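Local coordinates for protein - conserved hypothetical (Bacillus anthracis, PDB 4LES) that is of unknown function, a conserved hypothetical protein with an antiparallel beta-sheet fold, at residues Gly109-Thr123 with Pro171-Lys185. Numbering follows the deposited sequence.
Sequences GHVFIVVEAEGKNIT and PGEVKRQNKVYVINK. With EOH (ethanol), chain C.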
# COMPACT_ATOMS: atom_id res chain seq x y z
N GLY A 109 -14.91 -13.23 -7.11
CA GLY A 109 -14.83 -12.10 -8.04
C GLY A 109 -13.98 -10.92 -7.59
O GLY A 109 -13.90 -9.92 -8.29
N HIS A 110 -13.34 -11.05 -6.43
CA HIS A 110 -12.51 -9.98 -5.86
C HIS A 110 -11.05 -10.40 -5.68
O HIS A 110 -10.74 -11.59 -5.61
CB HIS A 110 -13.07 -9.54 -4.50
CG HIS A 110 -14.45 -8.96 -4.58
ND1 HIS A 110 -15.59 -9.73 -4.71
CD2 HIS A 110 -14.88 -7.67 -4.51
CE1 HIS A 110 -16.65 -8.95 -4.74
NE2 HIS A 110 -16.25 -7.69 -4.62
N VAL A 111 -10.16 -9.41 -5.64
CA VAL A 111 -8.72 -9.64 -5.46
C VAL A 111 -8.18 -8.70 -4.40
O VAL A 111 -8.82 -7.71 -4.08
CB VAL A 111 -7.89 -9.41 -6.76
CG1 VAL A 111 -8.15 -10.50 -7.77
CG2 VAL A 111 -8.18 -8.05 -7.37
N PHE A 112 -7.02 -9.03 -3.85
CA PHE A 112 -6.35 -8.12 -2.96
C PHE A 112 -5.46 -7.25 -3.83
O PHE A 112 -4.76 -7.76 -4.71
CB PHE A 112 -5.45 -8.86 -1.97
CG PHE A 112 -6.19 -9.57 -0.89
CD1 PHE A 112 -6.94 -8.86 0.04
CD2 PHE A 112 -6.10 -10.94 -0.75
CE1 PHE A 112 -7.62 -9.50 1.05
CE2 PHE A 112 -6.79 -11.60 0.25
CZ PHE A 112 -7.54 -10.88 1.16
N ILE A 113 -5.53 -5.94 -3.63
CA ILE A 113 -4.62 -5.03 -4.33
C ILE A 113 -3.73 -4.50 -3.23
O ILE A 113 -4.24 -3.92 -2.26
CB ILE A 113 -5.33 -3.86 -5.03
CG1 ILE A 113 -6.32 -4.41 -6.07
CG2 ILE A 113 -4.32 -2.95 -5.72
CD1 ILE A 113 -5.68 -5.29 -7.14
N VAL A 114 -2.44 -4.77 -3.33
CA VAL A 114 -1.48 -4.33 -2.33
C VAL A 114 -0.66 -3.17 -2.87
O VAL A 114 -0.10 -3.27 -3.94
CB VAL A 114 -0.47 -5.45 -1.98
CG1 VAL A 114 0.52 -4.98 -0.92
CG2 VAL A 114 -1.20 -6.69 -1.51
N VAL A 115 -0.64 -2.05 -2.16
CA VAL A 115 0.21 -0.91 -2.53
C VAL A 115 1.37 -0.90 -1.51
O VAL A 115 1.16 -0.65 -0.32
CB VAL A 115 -0.56 0.43 -2.47
CG1 VAL A 115 0.34 1.60 -2.77
CG2 VAL A 115 -1.75 0.42 -3.43
N GLU A 116 2.57 -1.20 -1.96
CA GLU A 116 3.76 -1.17 -1.10
C GLU A 116 4.35 0.24 -1.11
O GLU A 116 4.73 0.76 -2.15
CB GLU A 116 4.82 -2.14 -1.60
CG GLU A 116 4.44 -3.59 -1.39
CD GLU A 116 5.55 -4.55 -1.80
OE1 GLU A 116 6.43 -4.14 -2.60
OE2 GLU A 116 5.53 -5.70 -1.33
N ALA A 117 4.46 0.84 0.05
CA ALA A 117 4.95 2.19 0.19
C ALA A 117 5.72 2.35 1.47
O ALA A 117 5.62 1.53 2.38
CB ALA A 117 3.76 3.14 0.21
N GLU A 118 6.49 3.42 1.54
CA GLU A 118 7.21 3.73 2.77
C GLU A 118 7.45 5.24 2.90
O GLU A 118 7.44 5.95 1.90
CB GLU A 118 8.50 2.93 2.84
CG GLU A 118 9.47 3.16 1.70
CD GLU A 118 10.67 2.22 1.80
OE1 GLU A 118 10.47 1.05 2.19
OE2 GLU A 118 11.80 2.64 1.47
N GLY A 119 7.60 5.73 4.12
CA GLY A 119 7.81 7.15 4.36
C GLY A 119 9.07 7.37 5.16
O GLY A 119 9.34 6.62 6.09
N LYS A 120 9.81 8.40 4.82
CA LYS A 120 11.05 8.76 5.48
C LYS A 120 10.91 10.17 6.04
O LYS A 120 10.53 11.08 5.33
CB LYS A 120 12.19 8.71 4.47
CG LYS A 120 13.61 8.95 4.99
CD LYS A 120 14.59 8.80 3.82
CE LYS A 120 15.99 8.37 4.22
NZ LYS A 120 16.81 9.46 4.81
N ASN A 121 11.20 10.34 7.31
CA ASN A 121 11.14 11.63 7.95
C ASN A 121 12.35 12.37 7.43
O ASN A 121 13.47 11.97 7.70
CB ASN A 121 11.21 11.48 9.47
CG ASN A 121 11.29 12.82 10.22
OD1 ASN A 121 11.25 13.91 9.61
ND2 ASN A 121 11.42 12.73 11.54
N ILE A 122 12.13 13.44 6.66
CA ILE A 122 13.24 14.20 6.11
C ILE A 122 13.50 15.50 6.87
O ILE A 122 14.24 16.35 6.39
CB ILE A 122 13.03 14.54 4.62
CG1 ILE A 122 11.69 15.23 4.42
CG2 ILE A 122 13.09 13.27 3.80
CD1 ILE A 122 11.57 15.92 3.08
N THR A 123 12.90 15.64 8.05
CA THR A 123 13.10 16.82 8.91
C THR A 123 14.17 16.44 9.95
O THR A 123 14.60 15.29 10.03
CB THR A 123 11.81 17.30 9.62
OG1 THR A 123 11.39 16.34 10.63
CG2 THR A 123 10.69 17.53 8.61
N PRO A 171 14.36 11.51 12.99
CA PRO A 171 14.96 12.17 11.83
C PRO A 171 15.71 11.18 10.94
O PRO A 171 16.62 10.52 11.40
CB PRO A 171 15.94 13.17 12.45
CG PRO A 171 15.47 13.37 13.84
CD PRO A 171 14.67 12.19 14.26
N GLY A 172 15.29 11.06 9.68
CA GLY A 172 15.94 10.14 8.73
C GLY A 172 15.42 8.71 8.78
O GLY A 172 15.84 7.87 7.98
N GLU A 173 14.51 8.42 9.71
CA GLU A 173 13.96 7.08 9.86
C GLU A 173 12.89 6.78 8.80
O GLU A 173 12.14 7.66 8.38
CB GLU A 173 13.39 6.89 11.28
CG GLU A 173 13.05 5.45 11.60
CD GLU A 173 12.31 5.26 12.92
OE1 GLU A 173 12.49 6.09 13.86
OE2 GLU A 173 11.56 4.26 13.01
N VAL A 174 12.84 5.53 8.36
CA VAL A 174 11.89 5.09 7.34
C VAL A 174 10.86 4.15 7.96
O VAL A 174 11.19 3.29 8.75
CB VAL A 174 12.60 4.37 6.19
CG1 VAL A 174 11.60 4.03 5.10
CG2 VAL A 174 13.71 5.23 5.61
N LYS A 175 9.60 4.30 7.57
CA LYS A 175 8.52 3.46 8.08
C LYS A 175 7.68 2.89 6.94
O LYS A 175 7.16 3.64 6.10
CB LYS A 175 7.69 4.30 9.04
CG LYS A 175 6.23 3.90 9.23
CD LYS A 175 6.02 2.50 9.82
CE LYS A 175 4.52 2.25 10.02
NZ LYS A 175 4.09 0.83 9.91
N ARG A 176 7.55 1.57 6.91
CA ARG A 176 6.75 0.90 5.89
C ARG A 176 5.30 1.28 6.07
O ARG A 176 4.84 1.46 7.17
CB ARG A 176 6.86 -0.62 5.96
CG ARG A 176 8.20 -1.22 5.55
CD ARG A 176 8.71 -0.76 4.18
NE ARG A 176 7.74 -0.86 3.06
CZ ARG A 176 7.65 -1.85 2.16
NH1 ARG A 176 8.47 -2.90 2.18
NH2 ARG A 176 6.72 -1.79 1.22
N GLN A 177 4.59 1.45 4.96
CA GLN A 177 3.16 1.80 4.99
C GLN A 177 2.44 1.08 3.86
O GLN A 177 1.93 1.68 2.90
CB GLN A 177 2.87 3.34 5.06
CG GLN A 177 3.67 4.30 4.17
CD GLN A 177 3.19 5.79 4.22
OE1 GLN A 177 3.98 6.73 4.10
NE2 GLN A 177 1.88 5.98 4.38
N ASN A 178 2.42 -0.25 3.98
CA ASN A 178 1.73 -1.09 3.02
C ASN A 178 0.22 -0.99 3.18
O ASN A 178 -0.27 -1.00 4.28
CB ASN A 178 2.18 -2.54 3.18
CG ASN A 178 3.65 -2.72 2.80
OD1 ASN A 178 4.16 -2.03 1.93
ND2 ASN A 178 4.32 -3.61 3.47
N LYS A 179 -0.51 -0.84 2.08
CA LYS A 179 -1.98 -0.81 2.15
C LYS A 179 -2.49 -2.02 1.38
O LYS A 179 -1.92 -2.39 0.34
CB LYS A 179 -2.56 0.40 1.41
CG LYS A 179 -1.87 1.72 1.65
CD LYS A 179 -2.06 2.21 3.05
CE LYS A 179 -1.65 3.67 3.08
NZ LYS A 179 -1.34 4.13 4.44
N VAL A 180 -3.58 -2.60 1.86
CA VAL A 180 -4.19 -3.73 1.17
C VAL A 180 -5.68 -3.48 0.99
O VAL A 180 -6.41 -3.25 1.96
CB VAL A 180 -3.94 -5.06 1.92
CG1 VAL A 180 -4.57 -6.23 1.17
CG2 VAL A 180 -2.45 -5.28 2.10
N TYR A 181 -6.12 -3.54 -0.26
CA TYR A 181 -7.52 -3.33 -0.61
C TYR A 181 -8.15 -4.58 -1.19
O TYR A 181 -7.47 -5.44 -1.76
CB TYR A 181 -7.63 -2.18 -1.61
CG TYR A 181 -6.85 -0.95 -1.24
CD1 TYR A 181 -5.51 -0.82 -1.59
CD2 TYR A 181 -7.43 0.08 -0.51
CE1 TYR A 181 -4.77 0.31 -1.26
CE2 TYR A 181 -6.70 1.23 -0.17
CZ TYR A 181 -5.36 1.33 -0.54
OH TYR A 181 -4.63 2.45 -0.21
N VAL A 182 -9.46 -4.69 -1.03
CA VAL A 182 -10.21 -5.79 -1.61
C VAL A 182 -11.02 -5.15 -2.74
O VAL A 182 -11.89 -4.34 -2.49
CB VAL A 182 -11.11 -6.49 -0.57
CG1 VAL A 182 -12.03 -7.50 -1.25
CG2 VAL A 182 -10.25 -7.19 0.47
N ILE A 183 -10.70 -5.51 -3.97
CA ILE A 183 -11.31 -4.89 -5.13
C ILE A 183 -11.95 -5.91 -6.06
O ILE A 183 -11.49 -7.05 -6.14
CB ILE A 183 -10.23 -4.13 -5.95
CG1 ILE A 183 -9.52 -3.11 -5.08
CG2 ILE A 183 -10.82 -3.44 -7.16
CD1 ILE A 183 -10.42 -2.00 -4.57
N ASN A 184 -13.01 -5.50 -6.76
CA ASN A 184 -13.65 -6.35 -7.75
C ASN A 184 -12.64 -6.58 -8.86
O ASN A 184 -12.16 -5.62 -9.46
CB ASN A 184 -14.90 -5.68 -8.32
CG ASN A 184 -15.64 -6.55 -9.32
OD1 ASN A 184 -15.08 -7.02 -10.32
ND2 ASN A 184 -16.91 -6.75 -9.06
N LYS A 185 -12.34 -7.85 -9.15
CA LYS A 185 -11.31 -8.17 -10.14
C LYS A 185 -11.61 -7.61 -11.53
O LYS A 185 -10.75 -6.97 -12.14
CB LYS A 185 -11.08 -9.66 -10.21
CG LYS A 185 -9.90 -10.01 -11.08
CD LYS A 185 -9.52 -11.46 -10.92
CE LYS A 185 -8.24 -11.76 -11.68
NZ LYS A 185 -7.74 -13.12 -11.35
C1 EOH C . -18.43 -4.46 -5.20
C2 EOH C . -17.64 -3.47 -6.04
O EOH C . -18.17 -5.81 -5.63
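Phe112 and Val182 lie side by side on one face of a long antiparallel ladder, with ring atom CE1 of Phe112 3.5 Å from Val182 CG2. The ladder joins strand 110-121 to strand 174-184, an outermost strand of a four-stranded antiparallel sheet. Val180 adds its CG1 near Phe112 CD1 and sets its CG2 beside Val114 CG2. Helix 149-158 packs on Phe112, Val114 and Val180 through Ala151, Ala152 and Tyr155. The other face carries Ile113, Val115, Tyr181 and Ile183. Ile113 and Ile183 meet roughly perpendicular, their CG1 atoms 3.6 Å apart. Val115 turns CG2 to the edge of the Tyr181 ring, 3.7 Å from CE1 of Tyr181. Leu137 and Val135 of strand 135-139 pack on this side.

The regular bonding is interrupted around Gln177 and Asn178. Here Asn178 OD1 takes a weak bond from Ala117 N. Arg176 bends at chi2 and chi3 (-52° and -50°), which brings the edge of its guanidinium to the backbone of Glu116 and Ala117. Arg176 NH2 lies 3.4 Å from Glu116 CB. Glu118 OE1 pairs chiefly with Lys88; its salt bridge with Arg176 NE is electrostatic, since OE1 stands off the guanidinium plane, where charge alone attracts it. Two donors grip Ala117 O from opposite faces of its carbonyl plane: Gln177 N at 2.8 Å and Arg176 NE at 3.3 Å.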